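Local coordinates for protein methylmalonyl-CoA carboxyltransferase 5S subunit (Propionibacterium freudenreichii subsp. shermanii, PDB 1RQB) that transfers a carboxyl group from the biotin of the 1.3S subunit to pyruvate, forming oxaloacetate, with one cobalt ion bound per subunit, at residues A[435-440]-A[448-453]; A[71-76]-A[454-459]; A[110-115]-A[427-432]. All coordinates share one frame; numbering follows the deposited sequence.

Interaction 1. Residues A[435-440]-A[448-453]; sequences KEAATL and EDVLTY
Two consecutive helices of the conserved carboxylase domain, 430-437 and 447-455, pack against each other here, with Tyr-453 reaching from the second across to Glu-436 and Ala-437 and to Leu-440 in the turn that follows. The backbones come nearest at Ala-437 and Val-450, whose CA atoms are 5.8 Å apart, and the small methyl of Ala-437 lets them approach this closely. That methyl fills the angle at the root of the tyrosine, with CB of Ala-437 3.9 Å from CB of Tyr-453. CG of Tyr-453 stands anti to its backbone N (chi1 176°), which starts the ring toward the other helix; the backbone N of Ala-437 lies over one face, near the rim, while Leu-440 CD1 meets CD1 of the ring at 3.6 Å. Pro-461 and Phe-464 of the next helix touch Leu-440 as well. An alanine in place of Tyr-453 would probably leave Leu-440 CD1 without its aromatic neighbour and Glu-436 OE1 without its hydroxyl donor, opening a gap beside the turn. The carboxylate of Glu-436, whose OE2 is paired with Lys-432, stands steeply to the ring, the planes 76° apart. Its OE1 lies in the ring plane and accepts the hydroxyl proton of Tyr-453 OH through the anti lone pair at 2.6 Å.

Interaction 2. Residues A[71-76]-A[454-459]; sequences TYDSCI and ALFPQV
Helix 71-77 faces the C-terminal end of helix 447-455, where the chain leaves helical geometry at Phe-456 and bends back so that Val-459 also meets Ile-76. CA atoms come to 7.6 Å between Asp-73 and Phe-456 and to 7.1 Å between Ile-76 and Val-459, a spacing filled by side chains. Phe-456 carries much of the contact. CG of Phe-456 is anti to its own carbonyl carbon (chi1 -60°), and the ring reaches the surface of helix 71-77, where CA of Asp-73 lies over one face. CE1 of Phe-456 touches CD2 of Tyr-72 at 3.5 Å, rim to rim, the two planes inclined by only 22° and neither ring over the other. This joins the TIM barrel, to which helix 71-77 belongs, to the carboxylase domain that follows it in the chain; the neighbouring Ala-70 is a substrate-binding residue. Leu-455 adds a CH-pi contact: its CD1 sits over the face of Tyr-72, 4.2 Å from the ring centroid, while the tyrosine hydroxyl bonds to Thr-452 and Trp-84. On the other flank Asp-73 OD1, salt-bridged to Arg-77, comes within 3.5 Å of Phe-456 CE2. The delta methyl of Ile-76 packs on the root of the phenylalanine, CD1 to CB 3.7 Å, and CG1 of Ile-76 lies 3.7 Å from CG1 of Val-459.

Interaction 3. Residues A[110-115]-A[427-432]; sequences GYRHYN and PPEWEK
Arg-112 and Glu-429 meet tip to tip in an end-on, two-pronged salt bridge between a loop of the TIM barrel, the one leading from strand 99-103 into helix 116-128, and the N-cap residue of helix 430-437. The guanidinium and carboxylate are nearly coplanar, 10° apart, and each terminal nitrogen takes one oxygen on its syn side. NH2 of Arg-112 to OE2 of Glu-429 is the shorter arm at 2.7 Å; NH1 to OE1 is longer, 3.3 Å, and both are nearly straight. Tyr-114 comes in tilted: its CE2 stands 3.5 Å above the centre of the Arg-112 guanidinium, whereas OE2 of Glu-429 lies at the edge of the Tyr-114 ring. Tyr-111 fixes the plane from another side, its hydroxyl oxygen OH accepting from NE of Arg-112 at 3.0 Å. With three nitrogens held, the guanidinium probably has little freedom to turn. CG of Glu-429 sits between its backbone N and carbonyl carbon (chi1 58°), and the chain beyond is extended, carrying the acid toward the loop. Gln-433 bonds to OE2 as well. Asn-115, which caps helix 116-128 through OD1 to the backbone N of Glu-117, packs its side chain against Pro-427 and Pro-428. Its backbone N comes to OE1 of Glu-429 from the anti side, 33° out of the carboxylate plane, at 3.1 Å.

Overall arrangement
The three contacts lie on the same side of the chain's centre, and each meets the other two. Interactions 1 and 2 share helix 447-455, their centres 12 Å apart, and are linked by a probable hydrogen bond of 2.7 Å between Thr-452 OG1 and Tyr-72 OH. Interactions 1 and 3 share helix 430-437, and Trp-430 CH2 packs at 3.6 Å on Val-450 CG1. From interaction 3, Tyr-114 OH reaches Ala-454 O at 3.0 Å, another probable hydrogen bond. Interactions 2 and 3 thus tie the two helices of interaction 1 to the barrel. Interaction 2 comes nearest the substrate site, the side chain of Asp-73 lying about 5 Å from that of Ala-70 and about 8 Å from that of Gln-37.

Interaction 1. Residues A[435-440]-A[448-453]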
loop_
_atom_site.group_PDB
_atom_site.type_symbol
_atom_site.label_atom_id
_atom_site.label_comp_id
_atom_site.label_asym_id
_atom_site.label_seq_id
_atom_site.Cartn_x
_atom_site.Cartn_y
_atom_site.Cartn_z
ATOM N N LYS A 435 -9.391 33.512 34.709
ATOM C CA LYS A 435 -8.619 34.556 35.398
ATOM C C LYS A 435 -7.129 34.410 35.086
ATOM O O LYS A 435 -6.457 35.392 34.776
ATOM C CB LYS A 435 -8.836 34.482 36.910
ATOM C CG LYS A 435 -10.287 34.286 37.293
ATOM C CD LYS A 435 -11.228 35.240 36.571
ATOM C CE LYS A 435 -12.677 34.880 36.881
ATOM N NZ LYS A 435 -13.613 35.263 35.783
ATOM N N GLU A 436 -6.617 33.187 35.176
ATOM C CA GLU A 436 -5.197 32.927 34.900
ATOM C C GLU A 436 -4.859 33.248 33.442
ATOM O O GLU A 436 -3.802 33.804 33.150
ATOM C CB GLU A 436 -4.845 31.469 35.202
ATOM C CG GLU A 436 -4.939 31.103 36.679
ATOM C CD GLU A 436 -4.646 29.639 36.938
ATOM O OE1 GLU A 436 -3.803 29.065 36.215
ATOM O OE2 GLU A 436 -5.245 29.062 37.871
ATOM N N ALA A 437 -5.753 32.904 32.525
ATOM C CA ALA A 437 -5.492 33.162 31.101
ATOM C C ALA A 437 -5.427 34.669 30.845
ATOM O O ALA A 437 -4.588 35.142 30.080
ATOM C CB ALA A 437 -6.580 32.546 30.248
ATOM N N ALA A 438 -6.311 35.411 31.506
ATOM C CA ALA A 438 -6.408 36.867 31.327
ATOM C C ALA A 438 -5.142 37.594 31.786
ATOM O O ALA A 438 -5.005 38.793 31.548
ATOM C CB ALA A 438 -7.617 37.401 32.083
ATOM N N THR A 439 -4.205 36.898 32.425
ATOM C CA THR A 439 -2.983 37.563 32.903
ATOM C C THR A 439 -1.832 37.377 31.911
ATOM O O THR A 439 -0.749 37.928 32.106
ATOM C CB THR A 439 -2.510 36.995 34.254
ATOM O OG1 THR A 439 -1.996 35.672 34.063
ATOM C CG2 THR A 439 -3.664 36.937 35.246
ATOM N N LEU A 440 -2.053 36.620 30.843
ATOM C CA LEU A 440 -0.979 36.362 29.872
ATOM C C LEU A 440 -0.966 37.420 28.767
ATOM O O LEU A 440 -2.001 37.768 28.201
ATOM C CB LEU A 440 -1.161 34.979 29.239
ATOM C CG LEU A 440 -1.194 33.797 30.212
ATOM C CD1 LEU A 440 -1.476 32.515 29.447
ATOM C CD2 LEU A 440 0.138 33.699 30.947
ATOM N N GLU A 448 -12.358 31.056 23.407
ATOM C CA GLU A 448 -11.457 30.206 22.614
ATOM C C GLU A 448 -10.044 30.249 23.199
ATOM O O GLU A 448 -9.379 29.219 23.303
ATOM C CB GLU A 448 -11.410 30.649 21.146
ATOM C CG GLU A 448 -12.653 30.345 20.315
ATOM C CD GLU A 448 -13.764 31.382 20.436
ATOM O OE1 GLU A 448 -14.673 31.360 19.575
ATOM O OE2 GLU A 448 -13.740 32.203 21.379
ATOM N N ASP A 449 -9.584 31.441 23.582
ATOM C CA ASP A 449 -8.241 31.611 24.152
ATOM C C ASP A 449 -8.179 30.999 25.554
ATOM O O ASP A 449 -7.147 30.460 25.952
ATOM C CB ASP A 449 -7.861 33.098 24.196
ATOM C CG ASP A 449 -6.919 33.503 23.060
ATOM O OD1 ASP A 449 -6.934 32.860 21.982
ATOM O OD2 ASP A 449 -6.171 34.491 23.245
ATOM N N VAL A 450 -9.266 31.090 26.321
ATOM C CA VAL A 450 -9.267 30.468 27.654
ATOM C C VAL A 450 -9.157 28.953 27.475
ATOM O O VAL A 450 -8.464 28.269 28.228
ATOM C CB VAL A 450 -10.563 30.814 28.448
ATOM C CG1 VAL A 450 -10.575 30.088 29.793
ATOM C CG2 VAL A 450 -10.648 32.333 28.672
ATOM N N LEU A 451 -9.828 28.427 26.455
ATOM C CA LEU A 451 -9.761 26.985 26.175
ATOM C C LEU A 451 -8.325 26.612 25.805
ATOM O O LEU A 451 -7.798 25.593 26.251
ATOM C CB LEU A 451 -10.721 26.617 25.036
ATOM C CG LEU A 451 -12.188 26.671 25.453
ATOM C CD1 LEU A 451 -13.097 26.678 24.243
ATOM C CD2 LEU A 451 -12.495 25.475 26.358
ATOM N N THR A 452 -7.672 27.446 25.000
ATOM C CA THR A 452 -6.289 27.134 24.618
ATOM C C THR A 452 -5.426 27.041 25.879
ATOM O O THR A 452 -4.584 26.153 26.007
ATOM C CB THR A 452 -5.708 28.196 23.660
ATOM O OG1 THR A 452 -6.415 28.138 22.420
ATOM C CG2 THR A 452 -4.222 27.935 23.388
ATOM N N TYR A 453 -5.650 27.953 26.817
ATOM C CA TYR A 453 -4.877 27.955 28.066
ATOM C C TYR A 453 -5.226 26.729 28.913
ATOM O O TYR A 453 -4.348 26.102 29.505
ATOM C CB TYR A 453 -5.162 29.223 28.873
ATOM C CG TYR A 453 -4.476 29.226 30.208
ATOM C CD1 TYR A 453 -3.096 29.392 30.302
ATOM C CD2 TYR A 453 -5.198 28.996 31.386
ATOM C CE1 TYR A 453 -2.441 29.321 31.539
ATOM C CE2 TYR A 453 -4.554 28.927 32.627
ATOM C CZ TYR A 453 -3.178 29.089 32.691
ATOM O OH TYR A 453 -2.534 29.003 33.904
#

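Interaction 2. Residues A[71-76]-A[454-459]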
loop_
_atom_site.group_PDB
_atom_site.type_symbol
_atom_site.label_atom_id
_atom_site.label_comp_id
_atom_site.label_asym_id
_atom_site.label_seq_id
_atom_site.Cartn_x
_atom_site.Cartn_y
_atom_site.Cartn_z
ATOM N N THR A 71 -3.862 18.070 15.961
ATOM C CA THR A 71 -3.655 19.309 15.195
ATOM C C THR A 71 -3.743 20.563 16.068
ATOM O O THR A 71 -3.108 21.571 15.759
ATOM C CB THR A 71 -4.644 19.461 14.023
ATOM O OG1 THR A 71 -5.975 19.581 14.525
ATOM C CG2 THR A 71 -4.541 18.271 13.079
ATOM N N TYR A 72 -4.526 20.534 17.145
ATOM C CA TYR A 72 -4.627 21.726 18.000
ATOM C C TYR A 72 -3.245 22.000 18.598
ATOM O O TYR A 72 -2.702 23.098 18.495
ATOM C CB TYR A 72 -5.657 21.474 19.105
ATOM C CG TYR A 72 -6.213 22.715 19.778
ATOM C CD1 TYR A 72 -7.535 23.113 19.555
ATOM C CD2 TYR A 72 -5.445 23.451 20.686
ATOM C CE1 TYR A 72 -8.085 24.205 20.228
ATOM C CE2 TYR A 72 -5.989 24.551 21.373
ATOM C CZ TYR A 72 -7.310 24.913 21.136
ATOM O OH TYR A 72 -7.871 25.966 21.817
ATOM N N ASP A 73 -2.669 20.972 19.199
ATOM C CA ASP A 73 -1.330 21.070 19.799
ATOM C C ASP A 73 -0.306 21.520 18.752
ATOM O O ASP A 73 0.500 22.411 19.009
ATOM C CB ASP A 73 -0.899 19.712 20.358
ATOM C CG ASP A 73 0.556 19.711 20.815
ATOM O OD1 ASP A 73 0.828 20.192 21.933
ATOM O OD2 ASP A 73 1.433 19.253 20.049
ATOM N N SER A 74 -0.320 20.908 17.570
ATOM C CA SER A 74 0.675 21.253 16.543
ATOM C C SER A 74 0.573 22.721 16.127
ATOM O O SER A 74 1.581 23.393 15.912
ATOM C CB SER A 74 0.503 20.381 15.307
ATOM O OG SER A 74 1.511 20.696 14.357
ATOM N N CYS A 75 -0.650 23.209 15.984
ATOM C CA CYS A 75 -0.853 24.603 15.567
ATOM C C CYS A 75 -0.167 25.571 16.532
ATOM O O CYS A 75 0.591 26.443 16.111
ATOM C CB CYS A 75 -2.350 24.936 15.527
ATOM S SG CYS A 75 -3.194 24.413 14.017
ATOM N N ILE A 76 -0.406 25.420 17.828
ATOM C CA ILE A 76 0.149 26.393 18.779
ATOM C C ILE A 76 1.576 26.053 19.211
ATOM O O ILE A 76 2.315 26.941 19.634
ATOM C CB ILE A 76 -0.708 26.490 20.052
ATOM C CG1 ILE A 76 -0.643 25.171 20.809
ATOM C CG2 ILE A 76 -2.154 26.839 19.694
ATOM C CD1 ILE A 76 -1.426 25.187 22.095
ATOM N N ALA A 454 -6.503 26.375 28.978
ATOM C CA ALA A 454 -6.917 25.218 29.786
ATOM C C ALA A 454 -6.358 23.916 29.206
ATOM O O ALA A 454 -5.982 23.006 29.944
ATOM C CB ALA A 454 -8.452 25.148 29.847
ATOM N N LEU A 455 -6.296 23.836 27.880
ATOM C CA LEU A 455 -5.835 22.615 27.201
ATOM C C LEU A 455 -4.309 22.500 27.185
ATOM O O LEU A 455 -3.774 21.400 27.312
ATOM C CB LEU A 455 -6.364 22.589 25.762
ATOM C CG LEU A 455 -7.881 22.472 25.614
ATOM C CD1 LEU A 455 -8.291 22.675 24.159
ATOM C CD2 LEU A 455 -8.321 21.115 26.106
ATOM N N PHE A 456 -3.610 23.621 27.022
ATOM C CA PHE A 456 -2.142 23.600 26.930
ATOM C C PHE A 456 -1.547 24.752 27.742
ATOM O O PHE A 456 -0.985 25.698 27.193
ATOM C CB PHE A 456 -1.723 23.702 25.449
ATOM C CG PHE A 456 -2.240 22.565 24.602
ATOM C CD1 PHE A 456 -3.440 22.682 23.906
ATOM C CD2 PHE A 456 -1.569 21.343 24.580
ATOM C CE1 PHE A 456 -3.968 21.603 23.207
ATOM C CE2 PHE A 456 -2.089 20.253 23.882
ATOM C CZ PHE A 456 -3.290 20.384 23.197
ATOM N N PRO A 457 -1.637 24.666 29.073
ATOM C CA PRO A 457 -1.125 25.695 29.993
ATOM C C PRO A 457 0.322 26.144 29.778
ATOM O O PRO A 457 0.641 27.319 29.953
ATOM C CB PRO A 457 -1.272 25.050 31.373
ATOM C CG PRO A 457 -2.283 23.976 31.184
ATOM C CD PRO A 457 -2.042 23.453 29.804
ATOM N N GLN A 458 1.185 25.208 29.394
ATOM C CA GLN A 458 2.622 25.479 29.240
ATOM C C GLN A 458 2.965 26.065 27.868
ATOM O O GLN A 458 4.025 26.665 27.703
ATOM C CB GLN A 458 3.410 24.187 29.453
ATOM C CG GLN A 458 3.047 23.451 30.739
ATOM C CD GLN A 458 3.213 24.301 31.985
ATOM O OE1 GLN A 458 2.556 24.067 32.998
ATOM N NE2 GLN A 458 4.105 25.286 31.920
ATOM N N VAL A 459 2.093 25.896 26.879
ATOM C CA VAL A 459 2.378 26.421 25.536
ATOM C C VAL A 459 1.634 27.738 25.304
ATOM O O VAL A 459 2.127 28.628 24.614
ATOM C CB VAL A 459 1.946 25.418 24.442
ATOM C CG1 VAL A 459 2.237 25.998 23.053
ATOM C CG2 VAL A 459 2.671 24.099 24.637
#

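Interaction 3. Residues A[110-115]-A[427-432]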
loop_
_atom_site.group_PDB
_atom_site.type_symbol
_atom_site.label_atom_id
_atom_site.label_comp_id
_atom_site.label_asym_id
_atom_site.label_seq_id
_atom_site.Cartn_x
_atom_site.Cartn_y
_atom_site.Cartn_z
ATOM N N GLY A 110 -6.949 17.926 25.264
ATOM C CA GLY A 110 -5.950 18.151 26.291
ATOM C C GLY A 110 -5.221 16.964 26.888
ATOM O O GLY A 110 -5.263 15.854 26.361
ATOM N N TYR A 111 -4.611 17.211 28.042
ATOM C CA TYR A 111 -3.749 16.234 28.725
ATOM C C TYR A 111 -4.413 15.590 29.943
ATOM O O TYR A 111 -3.795 14.741 30.583
ATOM C CB TYR A 111 -2.474 16.962 29.164
ATOM C CG TYR A 111 -2.731 17.993 30.254
ATOM C CD1 TYR A 111 -2.482 17.696 31.597
ATOM C CD2 TYR A 111 -3.283 19.237 29.950
ATOM C CE1 TYR A 111 -2.782 18.609 32.607
ATOM C CE2 TYR A 111 -3.589 20.160 30.955
ATOM C CZ TYR A 111 -3.339 19.840 32.280
ATOM O OH TYR A 111 -3.666 20.739 33.275
ATOM N N ARG A 112 -5.641 15.969 30.294
ATOM C CA ARG A 112 -6.285 15.363 31.470
ATOM C C ARG A 112 -7.806 15.447 31.342
ATOM O O ARG A 112 -8.342 16.048 30.412
ATOM C CB ARG A 112 -5.904 16.115 32.751
ATOM C CG ARG A 112 -6.362 17.585 32.746
ATOM C CD ARG A 112 -6.052 18.296 34.052
ATOM N NE ARG A 112 -6.345 19.730 33.998
ATOM C CZ ARG A 112 -7.521 20.290 34.265
ATOM N NH1 ARG A 112 -8.559 19.544 34.617
ATOM N NH2 ARG A 112 -7.649 21.613 34.198
ATOM N N HIS A 113 -8.496 14.828 32.290
ATOM C CA HIS A 113 -9.961 14.924 32.303
ATOM C C HIS A 113 -10.316 16.328 32.794
ATOM O O HIS A 113 -9.659 16.855 33.691
ATOM C CB HIS A 113 -10.567 13.891 33.259
ATOM C CG HIS A 113 -10.503 12.488 32.751
ATOM N ND1 HIS A 113 -11.568 11.616 32.839
ATOM C CD2 HIS A 113 -9.512 11.805 32.129
ATOM C CE1 HIS A 113 -11.237 10.461 32.290
ATOM N NE2 HIS A 113 -9.995 10.550 31.851
ATOM N N TYR A 114 -11.327 16.938 32.189
ATOM C CA TYR A 114 -11.756 18.278 32.615
ATOM C C TYR A 114 -13.150 18.194 33.239
ATOM O O TYR A 114 -13.898 17.244 33.009
ATOM C CB TYR A 114 -11.820 19.242 31.426
ATOM C CG TYR A 114 -10.474 19.529 30.829
ATOM C CD1 TYR A 114 -9.928 18.690 29.859
ATOM C CD2 TYR A 114 -9.707 20.592 31.293
ATOM C CE1 TYR A 114 -8.648 18.903 29.371
ATOM C CE2 TYR A 114 -8.423 20.810 30.821
ATOM C CZ TYR A 114 -7.898 19.962 29.862
ATOM O OH TYR A 114 -6.618 20.148 29.417
ATOM N N ASN A 115 -13.472 19.206 34.039
ATOM C CA ASN A 115 -14.808 19.302 34.642
ATOM C C ASN A 115 -15.810 19.441 33.494
ATOM O O ASN A 115 -15.489 19.982 32.436
ATOM C CB ASN A 115 -14.870 20.515 35.588
ATOM C CG ASN A 115 -16.288 20.877 35.994
ATOM O OD1 ASN A 115 -16.985 21.578 35.264
ATOM N ND2 ASN A 115 -16.727 20.396 37.159
ATOM N N PRO A 427 -14.016 19.691 40.438
ATOM C CA PRO A 427 -14.791 20.885 40.772
ATOM C C PRO A 427 -14.820 21.864 39.597
ATOM O O PRO A 427 -14.033 21.744 38.659
ATOM C CB PRO A 427 -14.020 21.459 41.951
ATOM C CG PRO A 427 -12.607 21.220 41.535
ATOM C CD PRO A 427 -12.650 19.789 40.984
ATOM N N PRO A 428 -15.737 22.840 39.638
ATOM C CA PRO A 428 -15.828 23.831 38.557
ATOM C C PRO A 428 -14.440 24.463 38.418
ATOM O O PRO A 428 -13.744 24.647 39.414
ATOM C CB PRO A 428 -16.873 24.807 39.081
ATOM C CG PRO A 428 -17.808 23.889 39.848
ATOM C CD PRO A 428 -16.846 22.994 40.600
ATOM N N GLU A 429 -14.026 24.794 37.196
ATOM C CA GLU A 429 -12.681 25.354 37.006
ATOM C C GLU A 429 -12.670 26.471 35.960
ATOM O O GLU A 429 -11.642 27.118 35.760
ATOM C CB GLU A 429 -11.720 24.232 36.570
ATOM C CG GLU A 429 -12.125 23.496 35.270
ATOM C CD GLU A 429 -11.093 22.455 34.803
ATOM O OE1 GLU A 429 -11.345 21.230 34.907
ATOM O OE2 GLU A 429 -10.016 22.866 34.324
ATOM N N TRP A 430 -13.793 26.728 35.300
ATOM C CA TRP A 430 -13.807 27.748 34.240
ATOM C C TRP A 430 -13.371 29.123 34.751
ATOM O O TRP A 430 -12.542 29.780 34.123
ATOM C CB TRP A 430 -15.185 27.850 33.580
ATOM C CG TRP A 430 -15.198 28.826 32.429
ATOM C CD1 TRP A 430 -15.739 30.080 32.418
ATOM C CD2 TRP A 430 -14.605 28.635 31.131
ATOM N NE1 TRP A 430 -15.524 30.679 31.197
ATOM C CE2 TRP A 430 -14.830 29.815 30.390
ATOM C CE3 TRP A 430 -13.908 27.580 30.527
ATOM C CZ2 TRP A 430 -14.381 29.972 29.068
ATOM C CZ3 TRP A 430 -13.458 27.736 29.208
ATOM C CH2 TRP A 430 -13.699 28.922 28.499
ATOM N N GLU A 431 -13.926 29.583 35.870
ATOM C CA GLU A 431 -13.554 30.905 36.397
ATOM C C GLU A 431 -12.054 30.979 36.695
ATOM O O GLU A 431 -11.410 31.981 36.390
ATOM C CB GLU A 431 -14.365 31.248 37.652
ATOM C CG GLU A 431 -15.557 32.193 37.433
ATOM C CD GLU A 431 -16.303 31.994 36.118
ATOM O OE1 GLU A 431 -16.829 30.884 35.876
ATOM O OE2 GLU A 431 -16.371 32.964 35.327
ATOM N N LYS A 432 -11.496 29.925 37.279
ATOM C CA LYS A 432 -10.063 29.890 37.604
ATOM C C LYS A 432 -9.224 29.940 36.323
ATOM O O LYS A 432 -8.208 30.631 36.259
ATOM C CB LYS A 432 -9.738 28.612 38.380
ATOM C CG LYS A 432 -8.256 28.398 38.669
ATOM C CD LYS A 432 -8.027 27.041 39.340
ATOM C CE LYS A 432 -6.546 26.749 39.573
ATOM N NZ LYS A 432 -5.906 27.730 40.496
#